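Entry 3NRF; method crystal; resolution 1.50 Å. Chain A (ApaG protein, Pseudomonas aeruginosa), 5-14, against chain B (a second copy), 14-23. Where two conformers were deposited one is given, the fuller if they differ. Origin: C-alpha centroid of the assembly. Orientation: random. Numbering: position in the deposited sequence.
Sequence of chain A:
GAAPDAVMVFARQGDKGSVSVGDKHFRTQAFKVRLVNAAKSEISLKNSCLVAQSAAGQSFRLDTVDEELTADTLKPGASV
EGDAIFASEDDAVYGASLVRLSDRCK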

ATOM      1  N   ASP A   5     -12.273  30.578   9.157  1.00 50.40           N
ATOM      2  CA  ASP A   5     -10.823  30.893   9.279  1.00 54.15           C
ATOM      3  C   ASP A   5     -10.019  30.429   8.052  1.00 41.16           C
ATOM      4  O   ASP A   5      -9.355  31.236   7.396  1.00 48.25           O
ATOM      5  CB  ASP A   5     -10.246  30.256  10.553  1.00 42.59           C
ATOM      6  N   ALA A   6     -10.090  29.134   7.738  1.00 32.37           N
ATOM      7  CA  ALA A   6      -9.320  28.563   6.633  1.00 24.88           C
ATOM      8  C   ALA A   6     -10.034  27.356   6.019  1.00 20.08           C
ATOM      9  O   ALA A   6     -10.859  26.691   6.662  1.00 25.72           O
ATOM     10  CB  ALA A   6      -7.907  28.139   7.133  1.00 28.64           C
ATOM     11  N   VAL A   7      -9.693  27.097   4.773  1.00 19.91           N
ATOM     12  CA  VAL A   7     -10.227  25.979   4.051  1.00 18.51           C
ATOM     13  C   VAL A   7      -9.627  24.706   4.633  1.00 15.04           C
ATOM     14  O   VAL A   7      -8.415  24.620   4.853  1.00 17.93           O
ATOM     15  CB  VAL A   7      -9.950  26.135   2.533  1.00 18.41           C
ATOM     16  CG1 VAL A   7     -10.258  24.846   1.701  1.00 16.33           C
ATOM     17  CG2 VAL A   7     -10.786  27.293   2.022  1.00 19.62           C
HETATM   18  N   MSE A   8     -10.455  23.684   4.805  1.00 11.74           N
HETATM   19  CA  MSE A   8      -9.990  22.358   5.248  1.00 10.57           C
HETATM   20  C   MSE A   8      -9.597  21.543   4.006  1.00 12.55           C
HETATM   21  O   MSE A   8     -10.317  21.501   2.984  1.00 13.27           O
HETATM   22  CB  MSE A   8     -11.076  21.634   6.078  1.00 17.35           C
HETATM   23  CG  MSE A   8     -11.610  22.448   7.174  1.00 18.73           C
HETATM   24 SE   MSE A   8     -12.910  21.415   8.160  0.75 20.94          SE
HETATM   25  CE  MSE A   8     -11.752  20.195   9.044  1.00 29.77           C
ATOM     26  N   VAL A   9      -8.482  20.845   4.116  1.00 10.55           N
ATOM     27  CA  VAL A   9      -7.970  20.031   3.028  1.00  8.90           C
ATOM     28  C   VAL A   9      -7.900  18.604   3.483  1.00 10.53           C
ATOM     29  O   VAL A   9      -7.112  18.274   4.367  1.00 13.01           O
ATOM     30  CB  VAL A   9      -6.536  20.492   2.557  1.00 12.37           C
ATOM     31  CG1 VAL A   9      -6.018  19.680   1.371  1.00 12.05           C
ATOM     32  CG2 VAL A   9      -6.520  22.023   2.338  1.00 13.07           C
ATOM     33  N   PHE A  10      -8.695  17.722   2.852  1.00 11.25           N
ATOM     34  CA  PHE A  10      -8.685  16.293   3.147  1.00 12.88           C
ATOM     35  C   PHE A  10      -8.043  15.571   1.987  1.00 12.32           C
ATOM     36  O   PHE A  10      -8.333  15.908   0.849  1.00 12.17           O
ATOM     37  CB  PHE A  10     -10.136  15.781   3.288  1.00 11.55           C
ATOM     38  CG  PHE A  10     -10.873  16.391   4.445  1.00 10.25           C
ATOM     39  CD1 PHE A  10     -11.585  17.620   4.321  1.00 15.03           C
ATOM     40  CD2 PHE A  10     -10.855  15.781   5.676  1.00 16.81           C
ATOM     41  CE1 PHE A  10     -12.266  18.199   5.440  1.00 19.54           C
ATOM     42  CE2 PHE A  10     -11.510  16.374   6.799  1.00 19.15           C
ATOM     43  CZ  PHE A  10     -12.209  17.558   6.674  1.00 18.60           C
ATOM     44  N   ALA A  11      -7.158  14.618   2.247  1.00  9.87           N
ATOM     45  CA  ALA A  11      -6.517  13.939   1.149  1.00 10.73           C
ATOM     46  C   ALA A  11      -6.284  12.478   1.441  1.00 15.45           C
ATOM     47  O   ALA A  11      -6.171  12.083   2.588  1.00 15.23           O
ATOM     48  CB  ALA A  11      -5.171  14.634   0.825  1.00 13.46           C
ATOM     49  N   ARG A  12      -6.256  11.691   0.378  1.00 14.86           N
ATOM     50  CA  ARG A  12      -5.976  10.255   0.506  0.50 15.85           C
ATOM     51  C   ARG A  12      -4.898   9.940  -0.494  1.00 14.92           C
ATOM     52  O   ARG A  12      -4.977  10.291  -1.633  1.00 13.72           O
ATOM     53  CB  ARG A  12      -7.226   9.416   0.234  0.50 19.63           C
ATOM     54  CG  ARG A  12      -7.012   7.907   0.364  0.50 24.37           C
ATOM     55  CD  ARG A  12      -8.252   7.196  -0.078  0.50 23.84           C
ATOM     56  NE  ARG A  12      -8.584   7.587  -1.447  0.50 26.70           N
ATOM     57  CZ  ARG A  12      -9.691   7.228  -2.091  0.50 28.93           C
ATOM     58  NH1 ARG A  12     -10.595   6.464  -1.496  0.50 31.74           N
ATOM     59  NH2 ARG A  12      -9.891   7.643  -3.333  0.50 30.48           N
ATOM     60  N   GLN A  13      -3.848   9.257  -0.029  1.00 18.64           N
ATOM     61  CA  GLN A  13      -2.747   8.868  -0.870  0.50 23.33           C
ATOM     62  C   GLN A  13      -3.258   7.963  -1.991  1.00 20.22           C
ATOM     63  O   GLN A  13      -3.992   7.031  -1.692  1.00 20.01           O
ATOM     64  CB  GLN A  13      -1.723   8.051  -0.036  0.50 23.18           C
ATOM     65  CG  GLN A  13      -1.069   8.779   1.142  0.50 22.73           C
ATOM     66  CD  GLN A  13       0.077   7.984   1.742  0.50 25.16           C
ATOM     67  OE1 GLN A  13       0.516   6.999   1.166  0.50 20.41           O
ATOM     68  NE2 GLN A  13       0.561   8.407   2.897  0.50 23.74           N
ATOM     69  N   GLY A  14      -2.854   8.213  -3.231  1.00 20.21           N
ATOM     70  CA  GLY A  14      -3.196   7.437  -4.392  1.00 24.44           C
ATOM     71  C   GLY A  14      -1.959   6.811  -5.028  1.00 19.52           C
ATOM     72  O   GLY A  14      -0.976   6.501  -4.367  1.00 22.95           O
TER
ATOM     73  N   GLY B  14      -6.682  -0.066   7.236  1.00 19.45           N
ATOM     74  CA  GLY B  14      -7.350   0.499   6.079  1.00 22.25           C
ATOM     75  C   GLY B  14      -6.562   1.608   5.409  1.00 19.74           C
ATOM     76  O   GLY B  14      -5.326   1.619   5.373  1.00 20.87           O
ATOM     77  N   ASP B  15      -7.305   2.634   4.931  1.00 20.68           N
ATOM     78  CA  ASP B  15      -6.704   3.696   4.158  1.00 20.35           C
ATOM     79  C   ASP B  15      -5.882   4.737   4.988  1.00 16.93           C
ATOM     80  O   ASP B  15      -6.149   4.984   6.172  1.00 19.97           O
ATOM     81  CB  ASP B  15      -7.798   4.503   3.424  1.00 27.89           C
ATOM     82  CG  ASP B  15      -8.528   3.722   2.348  1.00 32.53           C
ATOM     83  OD1 ASP B  15      -8.042   2.659   1.916  1.00 32.67           O
ATOM     84  OD2 ASP B  15      -9.597   4.232   1.926  1.00 36.00           O
ATOM     85  N   LYS B  16      -4.906   5.335   4.297  0.50 19.42           N
ATOM     86  CA  LYS B  16      -4.002   6.372   4.811  0.50 18.53           C
ATOM     87  C   LYS B  16      -4.347   7.730   4.197  0.50 15.32           C
ATOM     88  O   LYS B  16      -4.394   7.882   2.940  0.50 15.55           O
ATOM     89  CB  LYS B  16      -2.552   6.051   4.467  0.50 17.52           C
ATOM     90  CG  LYS B  16      -2.031   4.758   5.086  0.50 20.15           C
ATOM     91  CD  LYS B  16      -0.578   4.457   4.704  0.50 19.87           C
ATOM     92  CE  LYS B  16      -0.230   2.951   4.889  0.50 24.94           C
ATOM     93  NZ  LYS B  16      -0.595   2.384   6.239  0.50 18.66           N
ATOM     94  N   GLY B  17      -4.477   8.737   5.071  1.00 16.59           N
ATOM     95  CA  GLY B  17      -4.889  10.036   4.637  1.00 18.64           C
ATOM     96  C   GLY B  17      -4.233  11.148   5.412  1.00 13.32           C
ATOM     97  O   GLY B  17      -3.287  10.965   6.167  1.00 15.00           O
ATOM     98  N   SER B  18      -4.763  12.325   5.151  1.00 13.49           N
ATOM     99  CA  SER B  18      -4.293  13.503   5.848  1.00 11.29           C
ATOM    100  C   SER B  18      -5.387  14.541   5.953  1.00 10.62           C
ATOM    101  O   SER B  18      -6.327  14.581   5.141  1.00 12.15           O
ATOM    102  CB  SER B  18      -3.034  14.111   5.190  1.00 12.86           C
ATOM    103  OG  SER B  18      -3.303  14.626   3.897  1.00 13.63           O
ATOM    104  N   VAL B  19      -5.244  15.443   6.941  1.00 12.47           N
ATOM    105  CA  VAL B  19      -6.133  16.558   7.126  1.00 14.31           C
ATOM    106  C   VAL B  19      -5.286  17.784   7.460  1.00  9.89           C
ATOM    107  O   VAL B  19      -4.394  17.695   8.279  1.00 12.89           O
ATOM    108  CB  VAL B  19      -7.130  16.339   8.346  1.00 13.16           C
ATOM    109  CG1 VAL B  19      -8.072  17.543   8.576  1.00 15.63           C
ATOM    110  CG2 VAL B  19      -7.929  14.989   8.161  1.00 14.36           C
ATOM    111  N   SER B  20      -5.598  18.883   6.827  1.00 10.51           N
ATOM    112  CA  SER B  20      -4.897  20.171   7.037  1.00 11.65           C
ATOM    113  C   SER B  20      -5.875  21.320   7.107  1.00 11.51           C
ATOM    114  O   SER B  20      -6.726  21.482   6.242  1.00 13.27           O
ATOM    115  CB  SER B  20      -3.945  20.423   5.894  1.00 15.39           C
ATOM    116  OG  SER B  20      -3.242  21.627   6.079  1.00 15.25           O
ATOM    117  N   VAL B  21      -5.756  22.135   8.155  1.00 12.38           N
ATOM    118  CA  VAL B  21      -6.578  23.321   8.263  0.50 13.27           C
ATOM    119  C   VAL B  21      -5.743  24.389   8.977  1.00 13.73           C
ATOM    120  O   VAL B  21      -5.296  24.223  10.086  1.00 14.84           O
ATOM    121  CB  VAL B  21      -7.963  23.054   8.896  0.50 17.91           C
ATOM    122  CG1 VAL B  21      -7.814  22.406  10.259  0.50 17.38           C
ATOM    123  CG2 VAL B  21      -8.761  24.350   8.924  0.50 15.71           C
ATOM    124  N   GLY B  22      -5.477  25.451   8.234  1.00 13.77           N
ATOM    125  CA  GLY B  22      -4.619  26.563   8.723  1.00 17.65           C
ATOM    126  C   GLY B  22      -3.260  26.048   9.144  1.00 14.08           C
ATOM    127  O   GLY B  22      -2.548  25.398   8.387  1.00 16.79           O
ATOM    128  N   ASP B  23      -2.901  26.273  10.411  1.00 16.11           N
ATOM    129  CA  ASP B  23      -1.613  25.835  10.881  1.00 17.16           C
ATOM    130  C   ASP B  23      -1.533  24.399  11.335  1.00 17.81           C
ATOM    131  O   ASP B  23      -0.461  23.932  11.727  1.00 18.65           O
ATOM    132  CB  ASP B  23      -1.127  26.741  12.047  1.00 19.32           C
ATOM    133  CG  ASP B  23      -1.896  26.533  13.351  1.00 22.92           C
ATOM    134  OD1 ASP B  23      -2.882  25.774  13.456  1.00 19.74           O
ATOM    135  OD2 ASP B  23      -1.493  27.208  14.325  1.00 25.74           O
TER
HETATM  136  O   HOH W   1      -5.906  25.533   5.272  1.00 14.78           O
HETATM  137  O   HOH W   2      -4.662  16.962   3.704  1.00 12.16           O
HETATM  138  O   HOH W   3      -2.692  12.034   2.348  1.00 21.06           O
HETATM  139  O   HOH W   4      -1.068  10.345   3.744  1.00 33.11           O

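The apolar part of the contact lies on one face of a two-stranded antiparallel pairing between the two copies. Phe A10 sits across from Val B19 there, with CD2 of Phe A10 3.9 Å from CG2 of Val B19. Chi1 of Phe A10 is m, and the ring end comes nearer to the partner strand than its CA-to-CB direction suggests. Next along this face, CG of the selenomethionine Met A8 packs 3.8 Å from CG2 of Val B21. The opposite face carries Val A9 with Ser B20 and Ala A11 with Ser B18; CB of Ala A11 is 3.6 Å from OG of Ser B18.

Backbone hydrogen bonds hold this register. Val A9 N donates to Ser B20 O (2.8 Å), and Ser B20 N returns a bond to Val A9 O (3.0 Å). Ala A11 N to Ser B18 O (3.0 Å) and Ser B18 N to Ala A11 O (2.9 Å) repeat the pattern. Gly B17 fits closely: an ideal CB would clash with Ala A11 O.

Beyond Ala A11, Gln A13 N makes a weak hydrogen bond to Lys B16 O at 3.3 Å. Arg A12 NH1 lies 4.2 Å from Asp B15 OD2, too far for a salt bridge. At the other end, water 1 links Val A7 O to Gly B22 N.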